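Local coordinates for CHAD domain protein (PDB 6RN5) that probably binds polyphosphate, as a phosin built on the all-helical CHAD fold, and binds copper ions through histidines, at residues D22-Y27 and H74-L79; A30-F35 and A211-E216; A66-A71 and A290-S295. One frame throughout, in Å; residues are numbered along the deposited sequence.

Contact 1. Residues D22-Y27 and H74-L79; sequences DTLAGY and HTFQSL
Leu-24 holds CG opposite its own backbone nitrogen (chi1 167°) and so reaches out from helix 21-42, while Phe-76 sets its ring anti to the carbonyl carbon (chi1 -57°), and the two side chains run antiparallel, side by side. Both methyls of the leucine lie against the base of the phenylalanine. CD2 of Leu-24 lies 3.9 Å from CB of Phe-76, and CD1 of Leu-24 comes obliquely to the ring at 4.0 Å from its CG. The same CD2 also meets Leu-79, touching its CB at 4.0 Å, so one methyl group touches two residues three apart. They can share it because the chain leaves helical geometry at Phe-76 and makes a short 3-10 turn, with Leu-79 N hydrogen-bonded to Phe-76 O. Thr-75 lays its CG2 over one face of the Phe-76 ring, near the rim. Leu-231 of helix 229-244 packs on both Phe-76 and Leu-79. A branched aliphatic group suits Leu-24 because it fits two uneven apolar surfaces at once. No hydrogen bond or charge crosses between the segments: three buried hydrocarbon side chains join the start of helix 21-42 to the turn after helix 56-75 by van der Waals and hydrophobic packing.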
loop_
_atom_site.group_PDB
_atom_site.type_symbol
_atom_site.label_atom_id
_atom_site.label_comp_id
_atom_site.label_asym_id
_atom_site.label_seq_id
_atom_site.Cartn_x
_atom_site.Cartn_y
_atom_site.Cartn_z
ATOM N N ASP A 22 -37.841 35.359 1.265
ATOM C CA ASP A 22 -38.666 34.978 0.120
ATOM C C ASP A 22 -37.884 34.170 -0.874
ATOM O O ASP A 22 -38.451 33.331 -1.539
ATOM C CB ASP A 22 -39.289 36.205 -0.532
ATOM C CG ASP A 22 -40.243 36.927 0.416
ATOM O OD1 ASP A 22 -40.719 36.309 1.407
ATOM O OD2 ASP A 22 -40.495 38.126 0.185
ATOM N N THR A 23 -36.582 34.439 -0.982
ATOM C CA THR A 23 -35.689 33.629 -1.793
ATOM C C THR A 23 -35.637 32.218 -1.221
ATOM O O THR A 23 -35.703 31.241 -1.967
ATOM C CB THR A 23 -34.255 34.195 -1.841
ATOM O OG1 THR A 23 -34.313 35.592 -2.087
ATOM C CG2 THR A 23 -33.398 33.543 -2.970
ATOM N N LEU A 24 -35.524 32.142 0.101
ATOM C CA LEU A 24 -35.484 30.878 0.825
ATOM C C LEU A 24 -36.764 30.080 0.572
ATOM O O LEU A 24 -36.678 28.888 0.359
ATOM C CB LEU A 24 -35.343 31.124 2.327
ATOM C CG LEU A 24 -35.581 29.977 3.292
ATOM C CD1 LEU A 24 -34.593 28.860 3.012
ATOM C CD2 LEU A 24 -35.422 30.484 4.730
ATOM N N ALA A 25 -37.930 30.732 0.650
ATOM C CA ALA A 25 -39.211 30.092 0.408
ATOM C C ALA A 25 -39.270 29.562 -1.021
ATOM O O ALA A 25 -39.776 28.460 -1.244
ATOM C CB ALA A 25 -40.355 31.048 0.635
ATOM N N GLY A 26 -38.778 30.346 -1.963
ATOM C CA GLY A 26 -38.786 29.939 -3.392
ATOM C C GLY A 26 -37.960 28.669 -3.554
ATOM O O GLY A 26 -38.363 27.751 -4.257
ATOM N N TYR A 27 -36.814 28.594 -2.880
ATOM C CA TYR A 27 -35.944 27.423 -2.987
ATOM C C TYR A 27 -36.609 26.183 -2.395
ATOM O O TYR A 27 -36.622 25.118 -3.062
ATOM C CB TYR A 27 -34.592 27.680 -2.337
ATOM C CG TYR A 27 -33.604 26.552 -2.471
ATOM C CD1 TYR A 27 -33.022 26.229 -3.711
ATOM C CD2 TYR A 27 -33.264 25.770 -1.354
ATOM C CE1 TYR A 27 -32.109 25.160 -3.811
ATOM C CE2 TYR A 27 -32.369 24.706 -1.450
ATOM C CZ TYR A 27 -31.795 24.411 -2.673
ATOM O OH TYR A 27 -30.886 23.376 -2.726
ATOM N N HIS A 74 -31.846 23.074 8.257
ATOM C CA HIS A 74 -30.816 23.108 9.280
ATOM C C HIS A 74 -30.203 24.486 9.234
ATOM O O HIS A 74 -30.258 25.197 10.209
ATOM C CB HIS A 74 -29.740 22.022 9.026
ATOM C CG HIS A 74 -28.696 21.956 10.082
ATOM N ND1 HIS A 74 -27.469 22.563 9.962
ATOM C CD2 HIS A 74 -28.710 21.377 11.303
ATOM C CE1 HIS A 74 -26.761 22.342 11.050
ATOM N NE2 HIS A 74 -27.488 21.619 11.880
ATOM N N THR A 75 -29.605 24.826 8.088
ATOM C CA THR A 75 -28.846 26.071 7.894
ATOM C C THR A 75 -29.686 27.314 8.207
ATOM O O THR A 75 -29.160 28.311 8.744
ATOM C CB THR A 75 -28.312 26.150 6.442
ATOM O OG1 THR A 75 -27.476 25.022 6.181
ATOM C CG2 THR A 75 -27.517 27.406 6.214
ATOM N N PHE A 76 -30.973 27.258 7.830
ATOM C CA PHE A 76 -31.867 28.424 7.849
ATOM C C PHE A 76 -32.996 28.208 8.823
ATOM O O PHE A 76 -34.070 28.806 8.712
ATOM C CB PHE A 76 -32.426 28.726 6.437
ATOM C CG PHE A 76 -31.357 28.952 5.380
ATOM C CD1 PHE A 76 -30.761 30.206 5.210
ATOM C CD2 PHE A 76 -30.964 27.917 4.524
ATOM C CE1 PHE A 76 -29.790 30.404 4.210
ATOM C CE2 PHE A 76 -29.987 28.114 3.535
ATOM C CZ PHE A 76 -29.398 29.345 3.383
ATOM N N GLN A 77 -32.716 27.379 9.817
ATOM C CA GLN A 77 -33.690 27.022 10.814
ATOM C C GLN A 77 -34.198 28.251 11.520
ATOM O O GLN A 77 -35.355 28.291 11.870
ATOM C CB GLN A 77 -33.124 26.071 11.874
ATOM C CG GLN A 77 -34.227 25.537 12.788
ATOM C CD GLN A 77 -33.823 24.321 13.599
ATOM O OE1 GLN A 77 -33.712 24.415 14.811
ATOM N NE2 GLN A 77 -33.601 23.162 12.927
ATOM N N SER A 78 -33.350 29.258 11.707
ATOM C CA SER A 78 -33.789 30.446 12.461
ATOM C C SER A 78 -34.865 31.220 11.725
ATOM O O SER A 78 -35.569 31.973 12.345
ATOM C CB SER A 78 -32.603 31.371 12.775
ATOM O OG SER A 78 -31.880 31.669 11.608
ATOM N N LEU A 79 -34.992 31.063 10.404
ATOM C CA LEU A 79 -36.048 31.768 9.657
ATOM C C LEU A 79 -37.359 30.981 9.498
ATOM O O LEU A 79 -38.250 31.449 8.836
ATOM C CB LEU A 79 -35.525 32.212 8.281
ATOM C CG LEU A 79 -34.351 33.198 8.414
ATOM C CD1 LEU A 79 -34.017 33.724 7.053
ATOM C CD2 LEU A 79 -34.688 34.363 9.329
#

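Contact 2. Residues A30-F35 and A211-E216; sequences AQATEF and AVLASE
Ala-32 presses its methyl group onto the backbone of residues 213-214, with CB 3.5 Å from the N of Ala-214 and 3.7 Å from its CA. The backbones approach closely here, the CA atoms of Ala-32 and Ala-214 lying 4.9 Å apart, and the small side chains of two alanines suit such a narrow gap. Their methyls meet at 3.9 Å between the CB atoms. On one flank Leu-213 meets Ala-32 with its branch point, CG lying 4.0 Å from Ala-32 CB, and its methyls lead away from the alanine. On the other flank Thr-33 brings OG1 to 3.6 Å from CB of Ala-214, a packing contact. That hydroxyl is hydrogen-bonded to the carbonyl O of Arg-29, one turn back in its own helix, so a threonine can offer its oxygen to an apolar neighbour here. Beyond Ala-214 the chain turns away, and Val-212 O accepts from both Ser-215 N and Glu-216 N. Leu-28 and Leu-36 extend the interface along helix 21-42, touching Leu-213 and Ala-214 respectively, while Val-210 packs against Ala-32 and Phe-35. Phe-35 also reaches Leu-62 and Ser-65, so it touches both helices 201-213 and 56-75, and the three helices pack together.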
loop_
_atom_site.group_PDB
_atom_site.type_symbol
_atom_site.label_atom_id
_atom_site.label_comp_id
_atom_site.label_asym_id
_atom_site.label_seq_id
_atom_site.Cartn_x
_atom_site.Cartn_y
_atom_site.Cartn_z
ATOM N N ALA A 30 -39.513 24.950 -4.662
ATOM C CA ALA A 30 -38.935 24.305 -5.825
ATOM C C ALA A 30 -38.450 22.889 -5.536
ATOM O O ALA A 30 -38.734 21.974 -6.308
ATOM C CB ALA A 30 -37.762 25.123 -6.343
ATOM N N GLN A 31 -37.705 22.713 -4.445
ATOM C CA GLN A 31 -37.262 21.372 -4.030
ATOM C C GLN A 31 -38.410 20.441 -3.662
ATOM O O GLN A 31 -38.423 19.291 -4.093
ATOM C CB GLN A 31 -36.258 21.468 -2.881
ATOM C CG GLN A 31 -34.965 22.121 -3.342
ATOM C CD GLN A 31 -34.306 21.361 -4.484
ATOM O OE1 GLN A 31 -34.162 20.135 -4.425
ATOM N NE2 GLN A 31 -33.880 22.076 -5.508
ATOM N N ALA A 32 -39.360 20.941 -2.873
ATOM C CA ALA A 32 -40.551 20.207 -2.557
ATOM C C ALA A 32 -41.269 19.713 -3.803
ATOM O O ALA A 32 -41.745 18.562 -3.840
ATOM C CB ALA A 32 -41.485 21.066 -1.755
ATOM N N THR A 33 -41.372 20.588 -4.794
ATOM C CA THR A 33 -41.982 20.246 -6.077
ATOM C C THR A 33 -41.176 19.198 -6.842
ATOM O O THR A 33 -41.767 18.290 -7.394
ATOM C CB THR A 33 -42.153 21.499 -6.935
ATOM O OG1 THR A 33 -43.044 22.342 -6.253
ATOM C CG2 THR A 33 -42.750 21.209 -8.324
ATOM N N GLU A 34 -39.850 19.329 -6.907
ATOM C CA GLU A 34 -39.001 18.239 -7.434
ATOM C C GLU A 34 -39.209 16.909 -6.731
ATOM O O GLU A 34 -39.213 15.893 -7.385
ATOM C CB GLU A 34 -37.506 18.558 -7.363
ATOM C CG GLU A 34 -37.084 19.647 -8.342
ATOM C CD GLU A 34 -37.558 19.375 -9.777
ATOM O OE1 GLU A 34 -37.155 18.330 -10.341
ATOM O OE2 GLU A 34 -38.331 20.199 -10.332
ATOM N N PHE A 35 -39.311 16.912 -5.403
ATOM C CA PHE A 35 -39.619 15.693 -4.655
ATOM C C PHE A 35 -40.964 15.079 -5.071
ATOM O O PHE A 35 -41.079 13.864 -5.192
ATOM C CB PHE A 35 -39.648 15.996 -3.153
ATOM C CG PHE A 35 -39.842 14.790 -2.289
ATOM C CD1 PHE A 35 -41.102 14.376 -1.942
ATOM C CD2 PHE A 35 -38.757 14.078 -1.821
ATOM C CE1 PHE A 35 -41.301 13.277 -1.125
ATOM C CE2 PHE A 35 -38.923 12.974 -0.988
ATOM C CZ PHE A 35 -40.207 12.577 -0.628
ATOM N N ALA A 211 -45.603 17.859 0.260
ATOM C CA ALA A 211 -46.682 18.424 -0.585
ATOM C C ALA A 211 -47.159 19.805 -0.089
ATOM O O ALA A 211 -47.302 20.702 -0.861
ATOM C CB ALA A 211 -47.861 17.469 -0.674
ATOM N N VAL A 212 -47.394 19.955 1.210
ATOM C CA VAL A 212 -47.777 21.227 1.764
ATOM C C VAL A 212 -46.702 22.259 1.490
ATOM O O VAL A 212 -46.987 23.349 1.083
ATOM C CB VAL A 212 -48.038 21.111 3.275
ATOM C CG1 VAL A 212 -48.214 22.497 3.902
ATOM C CG2 VAL A 212 -49.293 20.271 3.506
ATOM N N LEU A 213 -45.442 21.878 1.686
ATOM C CA LEU A 213 -44.312 22.774 1.494
ATOM C C LEU A 213 -44.170 23.238 0.069
ATOM O O LEU A 213 -43.590 24.269 -0.196
ATOM C CB LEU A 213 -43.010 22.053 1.917
ATOM C CG LEU A 213 -41.687 22.815 1.859
ATOM C CD1 LEU A 213 -41.714 24.071 2.743
ATOM C CD2 LEU A 213 -40.531 21.915 2.285
ATOM N N ALA A 214 -44.617 22.453 -0.894
ATOM C CA ALA A 214 -44.577 22.958 -2.275
ATOM C C ALA A 214 -45.439 24.237 -2.450
ATOM O O ALA A 214 -45.196 24.994 -3.346
ATOM C CB ALA A 214 -44.995 21.875 -3.272
ATOM N N SER A 215 -46.422 24.459 -1.584
ATOM C CA SER A 215 -47.278 25.650 -1.641
ATOM C C SER A 215 -46.940 26.670 -0.560
ATOM O O SER A 215 -46.806 27.820 -0.867
ATOM C CB SER A 215 -48.734 25.232 -1.455
ATOM O OG SER A 215 -49.159 24.512 -2.589
ATOM N N GLU A 216 -46.821 26.238 0.699
ATOM C CA GLU A 216 -46.609 27.144 1.821
ATOM C C GLU A 216 -45.351 26.815 2.617
ATOM O O GLU A 216 -45.145 25.661 3.012
ATOM C CB GLU A 216 -47.753 27.024 2.812
ATOM C CG GLU A 216 -49.153 27.258 2.263
ATOM C CD GLU A 216 -50.166 26.499 3.099
ATOM O OE1 GLU A 216 -50.058 26.566 4.348
ATOM O OE2 GLU A 216 -51.027 25.794 2.519
#

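Contact 3. Residues A66-A71 and A290-S295; sequences ARRISA and AREAVS. With SO4 (sulfate ion), chain G; SO4 (sulfate ion), chain I.
The basic surface of the CHAD helical fold, where arginines of neighbouring helices gather round anions, includes this contact between helices 56-75 and 274-295. Arg-68 and Glu-292 form a two-pronged, side-on salt bridge. NE of Arg-68 donates to OE1 of Glu-292 at 2.9 Å, and its NH2 donates to OE2 of the same carboxylate, also at 2.9 Å. Both oxygens are met on their syn sides, somewhat out of the carboxylate plane, and both lie near the guanidinium plane; the two flat groups are turned 33° apart. Arg-68 is extended from CG to NE (chi3 163°), which carries its head across to the glutamate, and the arginine meets the glutamate nearly perpendicularly. Both prongs are fairly straight. OE1 is also hydrogen-bonded to Tyr-27 OH, so a neutral hydroxyl and a cation hold the carboxylate, which would probably help it stay ionised.

The same guanidinium uses another edge for an anion. Its NH1 and NH2 bind O1 and O2 of the chain G sulfate, and NH1 also meets the carbonyl O of Arg-64. Glu-292 and Arg-64 O help fix the rotation of an arginine whose NH1 and NH2 also bind the ion. Arg-67, bent at chi3 (-57°), turns its head between two sulfates, and Tyr-289 OH accepts from its NE. Arg-64, Arg-288 and Tyr-289 add bonds to the first sulfate, Arg-60 and Arg-63 to the second. These ions probably came from the crystallisation liquor, yet their positions among the arginines are consistent with a role for this basic surface in binding polyphosphate. In the chain G sulfate a single oxygen, O1, is shared by Arg-67 NH1 and Arg-68 NH1, each 2.9 Å away.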
loop_
_atom_site.group_PDB
_atom_site.type_symbol
_atom_site.label_atom_id
_atom_site.label_comp_id
_atom_site.label_asym_id
_atom_site.label_seq_id
_atom_site.Cartn_x
_atom_site.Cartn_y
_atom_site.Cartn_z
ATOM N N ALA A 66 -34.783 15.574 -1.085
ATOM C CA ALA A 66 -34.927 15.374 0.346
ATOM C C ALA A 66 -33.742 15.928 1.101
ATOM O O ALA A 66 -33.905 16.605 2.103
ATOM C CB ALA A 66 -35.098 13.911 0.674
ATOM N N ARG A 67 -32.554 15.620 0.612
ATOM C CA ARG A 67 -31.328 16.074 1.249
ATOM C C ARG A 67 -31.214 17.598 1.212
ATOM O O ARG A 67 -30.684 18.231 2.128
ATOM C CB ARG A 67 -30.112 15.561 0.474
ATOM C CG ARG A 67 -29.761 14.126 0.683
ATOM C CD ARG A 67 -28.319 13.927 0.234
ATOM N NE ARG A 67 -28.029 14.305 -1.157
ATOM C CZ ARG A 67 -27.764 13.416 -2.122
ATOM N NH1 ARG A 67 -27.459 13.804 -3.338
ATOM N NH2 ARG A 67 -27.808 12.106 -1.869
ATOM N N ARG A 68 -31.616 18.191 0.094
ATOM C CA ARG A 68 -31.608 19.657 0.057
ATOM C C ARG A 68 -32.587 20.309 1.024
ATOM O O ARG A 68 -32.311 21.380 1.540
ATOM C CB ARG A 68 -31.848 20.198 -1.336
ATOM C CG ARG A 68 -30.663 20.011 -2.219
ATOM C CD ARG A 68 -31.019 20.091 -3.711
ATOM N NE ARG A 68 -29.800 20.303 -4.450
ATOM C CZ ARG A 68 -28.948 19.354 -4.796
ATOM N NH1 ARG A 68 -29.169 18.090 -4.493
ATOM N NH2 ARG A 68 -27.854 19.672 -5.475
ATOM N N ILE A 69 -33.753 19.713 1.203
ATOM C CA ILE A 69 -34.747 20.302 2.067
ATOM C C ILE A 69 -34.243 20.180 3.515
ATOM O O ILE A 69 -34.281 21.142 4.299
ATOM C CB ILE A 69 -36.079 19.591 1.863
ATOM C CG1 ILE A 69 -36.603 19.891 0.462
ATOM C CG2 ILE A 69 -37.086 20.023 2.883
ATOM C CD1 ILE A 69 -37.841 19.087 0.072
ATOM N N SER A 70 -33.711 19.006 3.830
ATOM C CA SER A 70 -33.245 18.722 5.144
ATOM C C SER A 70 -32.094 19.677 5.499
ATOM O O SER A 70 -32.063 20.261 6.595
ATOM C CB SER A 70 -32.858 17.238 5.235
ATOM O OG SER A 70 -32.697 16.885 6.575
ATOM N N ALA A 71 -31.186 19.885 4.556
ATOM C CA ALA A 71 -30.091 20.839 4.749
ATOM C C ALA A 71 -30.582 22.262 4.999
ATOM O O ALA A 71 -30.099 22.973 5.890
ATOM C CB ALA A 71 -29.150 20.832 3.544
ATOM N N ALA A 290 -26.551 25.594 0.826
ATOM C CA ALA A 290 -26.800 26.958 1.281
ATOM C C ALA A 290 -26.505 27.965 0.164
ATOM O O ALA A 290 -27.296 28.901 -0.061
ATOM C CB ALA A 290 -25.960 27.265 2.545
ATOM N N ARG A 291 -25.358 27.815 -0.495
ATOM C CA ARG A 291 -25.073 28.589 -1.706
ATOM C C ARG A 291 -26.235 28.472 -2.703
ATOM O O ARG A 291 -26.634 29.470 -3.276
ATOM C CB ARG A 291 -23.757 28.146 -2.368
ATOM C CG ARG A 291 -22.529 28.632 -1.600
ATOM C CD ARG A 291 -21.198 28.091 -2.141
ATOM N NE ARG A 291 -20.681 28.816 -3.317
ATOM C CZ ARG A 291 -20.629 28.341 -4.570
ATOM N NH1 ARG A 291 -21.048 27.110 -4.893
ATOM N NH2 ARG A 291 -20.141 29.109 -5.526
ATOM N N GLU A 292 -26.766 27.261 -2.919
ATOM C CA GLU A 292 -27.957 27.083 -3.786
ATOM C C GLU A 292 -29.166 27.903 -3.277
ATOM O O GLU A 292 -29.826 28.591 -4.042
ATOM C CB GLU A 292 -28.370 25.611 -3.854
ATOM C CG GLU A 292 -27.408 24.710 -4.614
ATOM C CD GLU A 292 -28.035 23.391 -4.997
ATOM O OE1 GLU A 292 -29.257 23.178 -4.773
ATOM O OE2 GLU A 292 -27.306 22.548 -5.556
ATOM N N ALA A 293 -29.477 27.799 -1.989
ATOM C CA ALA A 293 -30.638 28.482 -1.432
ATOM C C ALA A 293 -30.607 30.009 -1.607
ATOM O O ALA A 293 -31.642 30.680 -1.838
ATOM C CB ALA A 293 -30.756 28.116 0.055
ATOM N N VAL A 294 -29.391 30.535 -1.470
ATOM C CA VAL A 294 -29.067 31.952 -1.526
ATOM C C VAL A 294 -29.182 32.465 -2.942
ATOM O O VAL A 294 -29.560 33.592 -3.146
ATOM C CB VAL A 294 -27.642 32.187 -0.966
ATOM C CG1 VAL A 294 -27.013 33.437 -1.500
ATOM C CG2 VAL A 294 -27.724 32.231 0.562
ATOM N N SER A 295 -28.836 31.629 -3.899
ATOM C CA SER A 295 -29.074 31.903 -5.298
ATOM C C SER A 295 -30.584 31.809 -5.632
ATOM O O SER A 295 -31.081 32.496 -6.512
ATOM C CB SER A 295 -28.280 30.889 -6.111
ATOM O OG SER A 295 -28.593 31.025 -7.467
HETATM S S SO4 G . -25.607 16.623 -5.092
HETATM O O1 SO4 G . -26.971 16.209 -4.829
HETATM O O2 SO4 G . -25.674 17.703 -6.105
HETATM O O3 SO4 G . -24.803 15.514 -5.616
HETATM O O4 SO4 G . -25.003 17.034 -3.800
HETATM S S SO4 I . -26.448 10.141 -4.736
HETATM O O1 SO4 I . -27.496 9.970 -3.719
HETATM O O2 SO4 I . -26.584 11.507 -5.352
HETATM O O3 SO4 I . -26.629 9.188 -5.831
HETATM O O4 SO4 I . -25.136 10.029 -4.130
#

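How the contacts relate
Contacts 1 and 3 have centres about 8 Å apart and meet directly: Tyr-27 OH lies 2.6 Å from Glu-292 OE1, a probable hydrogen bond, and Phe-76 CE2 packs 3.6 Å from Ala-293 CB. The apolar packing of contact 1 therefore borders the salt bridge that holds a sulfate-binding arginine. Contact 2, with its centre about 13 Å from each of the others, continues along helix 21-42 from contact 1. It reaches contact 3 through Gln-31, whose CB lies 3.7 Å from Ile-69 CG1, and through Leu-213. Only contact 3 carries the bound sulfates; all three lie away from the copper and carbonate sites.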